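Local coordinates for HydG protein (Carboxydothermus hydrogenoformans, PDB 4RTB) that binds a [4Fe-4S] cluster and S-adenosylmethionine and, as a radical SAM maturase, probably makes CO and cyanide for [FeFe]-hydrogenase, at residues Ser125-Glu137 and Tyr164-Val176. Sequence-based numbering, arbitrary orientation.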
loop_
_atom_site.group_PDB
_atom_site.type_symbol
_atom_site.label_atom_id
_atom_site.label_comp_id
_atom_site.label_asym_id
_atom_site.label_seq_id
_atom_site.Cartn_x
_atom_site.Cartn_y
_atom_site.Cartn_z
ATOM N N SER A 125 -5.928 10.776 -23.007
ATOM C CA SER A 125 -5.504 12.170 -22.984
ATOM C C SER A 125 -4.187 12.294 -22.228
ATOM O O SER A 125 -4.162 12.255 -20.999
ATOM C CB SER A 125 -6.570 13.058 -22.340
ATOM O OG SER A 125 -7.782 13.025 -23.074
ATOM N N ARG A 126 -3.094 12.439 -22.970
ATOM C CA ARG A 126 -1.765 12.476 -22.373
ATOM C C ARG A 126 -1.467 13.843 -21.760
ATOM O O ARG A 126 -1.378 14.845 -22.469
ATOM C CB ARG A 126 -0.710 12.112 -23.419
ATOM C CG ARG A 126 0.146 10.915 -23.036
ATOM C CD ARG A 126 -0.703 9.796 -22.449
ATOM N NE ARG A 126 -0.944 8.708 -23.392
ATOM C CZ ARG A 126 -0.591 7.445 -23.174
ATOM N NH1 ARG A 126 0.018 7.111 -22.044
ATOM N NH2 ARG A 126 -0.851 6.513 -24.081
ATOM N N VAL A 127 -1.322 13.874 -20.438
ATOM C CA VAL A 127 -1.101 15.120 -19.709
ATOM C C VAL A 127 0.070 15.027 -18.733
ATOM O O VAL A 127 0.163 14.082 -17.952
ATOM C CB VAL A 127 -2.358 15.540 -18.908
ATOM C CG1 VAL A 127 -2.135 16.885 -18.229
ATOM C CG2 VAL A 127 -3.586 15.590 -19.803
ATOM N N ARG A 128 0.964 16.010 -18.790
ATOM C CA ARG A 128 1.968 16.202 -17.748
ATOM C C ARG A 128 1.712 17.562 -17.101
ATOM O O ARG A 128 1.431 18.542 -17.793
ATOM C CB ARG A 128 3.391 16.107 -18.313
ATOM C CG ARG A 128 4.495 16.100 -17.255
ATOM C CD ARG A 128 5.807 15.505 -17.776
ATOM N NE ARG A 128 6.392 16.274 -18.874
ATOM C CZ ARG A 128 6.317 15.927 -20.155
ATOM N NH1 ARG A 128 6.879 16.687 -21.085
ATOM N NH2 ARG A 128 5.681 14.818 -20.507
ATOM N N LEU A 129 1.790 17.615 -15.777
ATOM C CA LEU A 129 1.398 18.808 -15.035
ATOM C C LEU A 129 2.536 19.798 -14.838
ATOM O O LEU A 129 3.650 19.412 -14.485
ATOM C CB LEU A 129 0.835 18.408 -13.671
ATOM C CG LEU A 129 -0.450 17.585 -13.706
ATOM C CD1 LEU A 129 -0.645 16.858 -12.388
ATOM C CD2 LEU A 129 -1.633 18.488 -14.005
ATOM N N SER A 130 2.246 21.079 -15.050
ATOM C CA SER A 130 3.211 22.130 -14.757
ATOM C C SER A 130 3.416 22.236 -13.253
ATOM O O SER A 130 2.716 21.588 -12.475
ATOM C CB SER A 130 2.748 23.475 -15.322
ATOM O OG SER A 130 1.643 23.980 -14.593
ATOM N N LEU A 131 4.376 23.057 -12.843
ATOM C CA LEU A 131 4.648 23.255 -11.427
ATOM C C LEU A 131 3.428 23.833 -10.717
ATOM O O LEU A 131 3.035 23.359 -9.649
ATOM C CB LEU A 131 5.850 24.176 -11.234
ATOM C CG LEU A 131 6.374 24.242 -9.802
ATOM C CD1 LEU A 131 7.554 23.301 -9.627
ATOM C CD2 LEU A 131 6.743 25.665 -9.422
ATOM N N GLU A 132 2.828 24.849 -11.327
ATOM C CA GLU A 132 1.647 25.496 -10.768
ATOM C C GLU A 132 0.485 24.511 -10.633
ATOM O O GLU A 132 -0.219 24.512 -9.621
ATOM C CB GLU A 132 1.232 26.689 -11.634
ATOM C CG GLU A 132 2.360 27.671 -11.919
ATOM N N GLU A 133 0.296 23.669 -11.646
ATOM C CA GLU A 133 -0.778 22.678 -11.634
ATOM C C GLU A 133 -0.586 21.644 -10.525
ATOM O O GLU A 133 -1.507 21.384 -9.747
ATOM C CB GLU A 133 -0.881 21.984 -12.997
ATOM C CG GLU A 133 -1.792 22.705 -13.986
ATOM C CD GLU A 133 -1.437 22.420 -15.435
ATOM O OE1 GLU A 133 -1.929 23.153 -16.319
ATOM O OE2 GLU A 133 -0.667 21.470 -15.690
ATOM N N ALA A 134 0.607 21.060 -10.456
ATOM C CA ALA A 134 0.920 20.072 -9.428
ATOM C C ALA A 134 0.763 20.656 -8.024
ATOM O O ALA A 134 0.141 20.041 -7.150
ATOM C CB ALA A 134 2.329 19.537 -9.624
ATOM N N VAL A 135 1.328 21.843 -7.815
ATOM C CA VAL A 135 1.212 22.526 -6.530
ATOM C C VAL A 135 -0.253 22.792 -6.174
ATOM O O VAL A 135 -0.661 22.625 -5.022
ATOM C CB VAL A 135 2.007 23.852 -6.531
ATOM C CG1 VAL A 135 1.428 24.845 -5.530
ATOM C CG2 VAL A 135 3.477 23.584 -6.238
ATOM N N ASP A 136 -1.044 23.181 -7.170
ATOM C CA ASP A 136 -2.464 23.447 -6.954
ATOM C C ASP A 136 -3.202 22.170 -6.567
ATOM O O ASP A 136 -4.130 22.197 -5.758
ATOM C CB ASP A 136 -3.091 24.063 -8.204
ATOM C CG ASP A 136 -3.893 25.312 -7.898
ATOM O OD1 ASP A 136 -5.035 25.418 -8.391
ATOM O OD2 ASP A 136 -3.378 26.191 -7.174
ATOM N N GLU A 137 -2.782 21.058 -7.161
ATOM C CA GLU A 137 -3.313 19.745 -6.813
ATOM C C GLU A 137 -2.990 19.408 -5.361
ATOM O O GLU A 137 -3.830 18.873 -4.632
ATOM C CB GLU A 137 -2.746 18.671 -7.745
ATOM C CG GLU A 137 -3.199 18.790 -9.192
ATOM C CD GLU A 137 -4.661 18.432 -9.377
ATOM O OE1 GLU A 137 -4.966 17.226 -9.486
ATOM O OE2 GLU A 137 -5.503 19.354 -9.414
ATOM N N TYR A 164 12.228 16.957 -13.256
ATOM C CA TYR A 164 10.828 17.297 -13.019
ATOM C C TYR A 164 10.477 17.291 -11.526
ATOM O O TYR A 164 9.953 18.273 -10.987
ATOM C CB TYR A 164 9.951 16.308 -13.791
ATOM C CG TYR A 164 8.465 16.561 -13.746
ATOM C CD1 TYR A 164 7.622 15.719 -13.031
ATOM C CD2 TYR A 164 7.897 17.619 -14.442
ATOM C CE1 TYR A 164 6.259 15.932 -12.996
ATOM C CE2 TYR A 164 6.532 17.842 -14.413
ATOM C CZ TYR A 164 5.718 16.992 -13.691
ATOM O OH TYR A 164 4.358 17.208 -13.653
ATOM N N LEU A 165 10.791 16.183 -10.863
ATOM C CA LEU A 165 10.546 16.042 -9.434
ATOM C C LEU A 165 11.469 16.940 -8.620
ATOM O O LEU A 165 11.090 17.428 -7.554
ATOM C CB LEU A 165 10.719 14.584 -9.002
ATOM C CG LEU A 165 9.649 13.599 -9.476
ATOM C CD1 LEU A 165 9.989 12.184 -9.040
ATOM C CD2 LEU A 165 8.287 14.008 -8.946
ATOM N N GLU A 166 12.682 17.157 -9.123
ATOM C CA GLU A 166 13.649 18.009 -8.438
ATOM C C GLU A 166 13.141 19.437 -8.346
ATOM O O GLU A 166 13.527 20.180 -7.443
ATOM C CB GLU A 166 15.005 17.980 -9.144
ATOM C CG GLU A 166 15.979 16.977 -8.551
ATOM C CD GLU A 166 17.106 16.627 -9.501
ATOM O OE1 GLU A 166 17.071 17.090 -10.662
ATOM O OE2 GLU A 166 18.022 15.886 -9.091
ATOM N N GLU A 167 12.278 19.823 -9.279
ATOM C CA GLU A 167 11.651 21.135 -9.190
ATOM C C GLU A 167 10.298 21.091 -8.481
ATOM O O GLU A 167 9.920 22.045 -7.801
ATOM C CB GLU A 167 11.489 21.754 -10.579
ATOM C CG GLU A 167 12.541 22.807 -10.900
ATOM C CD GLU A 167 12.024 23.882 -11.836
ATOM O OE1 GLU A 167 10.905 23.724 -12.369
ATOM O OE2 GLU A 167 12.736 24.891 -12.033
ATOM N N ILE A 168 9.573 19.985 -8.623
ATOM C CA ILE A 168 8.202 19.929 -8.116
ATOM C C ILE A 168 8.084 19.593 -6.623
ATOM O O ILE A 168 7.334 20.251 -5.898
ATOM C CB ILE A 168 7.366 18.924 -8.933
ATOM C CG1 ILE A 168 6.989 19.554 -10.276
ATOM C CG2 ILE A 168 6.117 18.495 -8.170
ATOM C CD1 ILE A 168 5.822 18.900 -10.964
ATOM N N ILE A 169 8.818 18.588 -6.159
ATOM C CA ILE A 169 8.679 18.133 -4.774
ATOM C C ILE A 169 9.024 19.202 -3.718
ATOM O O ILE A 169 8.223 19.428 -2.803
ATOM C CB ILE A 169 9.519 16.858 -4.520
ATOM C CG1 ILE A 169 8.876 15.664 -5.227
ATOM C CG2 ILE A 169 9.646 16.581 -3.031
ATOM C CD1 ILE A 169 9.610 14.364 -5.025
ATOM N N PRO A 170 10.195 19.867 -3.829
ATOM C CA PRO A 170 10.458 20.909 -2.830
ATOM C C PRO A 170 9.441 22.042 -2.900
ATOM O O PRO A 170 9.136 22.669 -1.880
ATOM C CB PRO A 170 11.855 21.418 -3.203
ATOM C CG PRO A 170 12.457 20.330 -4.007
ATOM C CD PRO A 170 11.323 19.731 -4.769
ATOM N N ALA A 171 8.926 22.297 -4.099
ATOM C CA ALA A 171 7.892 23.303 -4.293
ATOM C C ALA A 171 6.638 22.933 -3.510
ATOM O O ALA A 171 6.012 23.791 -2.894
ATOM C CB ALA A 171 7.574 23.465 -5.771
ATOM N N ILE A 172 6.279 21.651 -3.533
ATOM C CA ILE A 172 5.145 21.165 -2.756
ATOM C C ILE A 172 5.418 21.291 -1.258
ATOM O O ILE A 172 4.582 21.809 -0.515
ATOM C CB ILE A 172 4.804 19.697 -3.095
ATOM C CG1 ILE A 172 4.074 19.617 -4.438
ATOM C CG2 ILE A 172 3.943 19.079 -2.007
ATOM C CD1 ILE A 172 3.620 18.219 -4.808
ATOM N N TYR A 173 6.585 20.823 -0.820
ATOM C CA TYR A 173 6.956 20.914 0.591
ATOM C C TYR A 173 6.905 22.344 1.121
ATOM O O TYR A 173 6.508 22.574 2.262
ATOM C CB TYR A 173 8.357 20.347 0.824
ATOM C CG TYR A 173 8.387 18.869 1.127
ATOM C CD1 TYR A 173 7.754 18.359 2.253
ATOM C CD2 TYR A 173 9.063 17.986 0.298
ATOM C CE1 TYR A 173 7.784 17.007 2.539
ATOM C CE2 TYR A 173 9.099 16.635 0.574
ATOM C CZ TYR A 173 8.460 16.150 1.695
ATOM O OH TYR A 173 8.493 14.803 1.969
ATOM N N SER A 174 7.307 23.303 0.295
ATOM C CA SER A 174 7.407 24.681 0.760
ATOM C C SER A 174 6.079 25.431 0.645
ATOM O O SER A 174 5.669 26.117 1.580
ATOM C CB SER A 174 8.501 25.421 -0.011
ATOM O OG SER A 174 8.918 26.581 0.691
ATOM N N GLU A 175 5.411 25.291 -0.496
ATOM C CA GLU A 175 4.167 26.016 -0.756
ATOM C C GLU A 175 2.944 25.404 -0.072
ATOM O O GLU A 175 1.962 26.100 0.185
ATOM C CB GLU A 175 3.911 26.100 -2.264
ATOM C CG GLU A 175 4.265 27.438 -2.893
ATOM C CD GLU A 175 4.305 27.372 -4.409
ATOM O OE1 GLU A 175 3.331 27.814 -5.057
ATOM O OE2 GLU A 175 5.316 26.877 -4.952
ATOM N N VAL A 176 2.995 24.105 0.207
ATOM C CA VAL A 176 1.848 23.409 0.787
ATOM C C VAL A 176 2.211 22.754 2.118
ATOM O O VAL A 176 3.380 22.469 2.378
ATOM C CB VAL A 176 1.299 22.329 -0.174
ATOM C CG1 VAL A 176 -0.145 21.986 0.168
ATOM C CG2 VAL A 176 1.399 22.799 -1.614
#
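Two outer helices of the radical SAM domain, 131-144 and 158-175, meet here; they follow the adjacent parallel strands 95-105 and 148-153, as in consecutive beta-alpha units. The segment axes cross at -41° and approach to 9.6 Å. Leu131, Ala134 and Val135 pack against Ile168, Ala171 and Ile172. Leu131 reaches over with CG turned opposite the main-chain nitrogen (chi1 -169°), putting CD1 3.8 Å from Ile168 CG1 and 3.9 Å from Ala171 CB. Ala134 CB meets Ile168 CD1 at 3.8 Å, and Val135 CG2 lies 4.1 Å from Ala171 CB. Glu175 runs across Val135 at about a right angle, its carboxylate beside both methyls. Tyr164 gives its OH proton to Leu129 O (2.5 Å), in the loop ahead of helix 131-144; that oxygen lies at the ring edge, in plane. Ile168 CD1 lies over one face of this ring near the rim, Arg128 CD over the opposite one; the Arg128 guanidinium pairs with Glu156. A phenylalanine in place of Tyr164 would probably leave Leu129 O without this donor and the loop without this bond to the helix. The Tyr164 side chain also touches Met153, which binds S-adenosylmethionine. Ser130 and Glu133 close a capping box, Glu133 N donating to Ser130 OG and Ser130 N to Glu133 OE2. Apolar packing thus joins the helix faces, while the phenol-carbonyl bond ties down the loop entering helix 131-144.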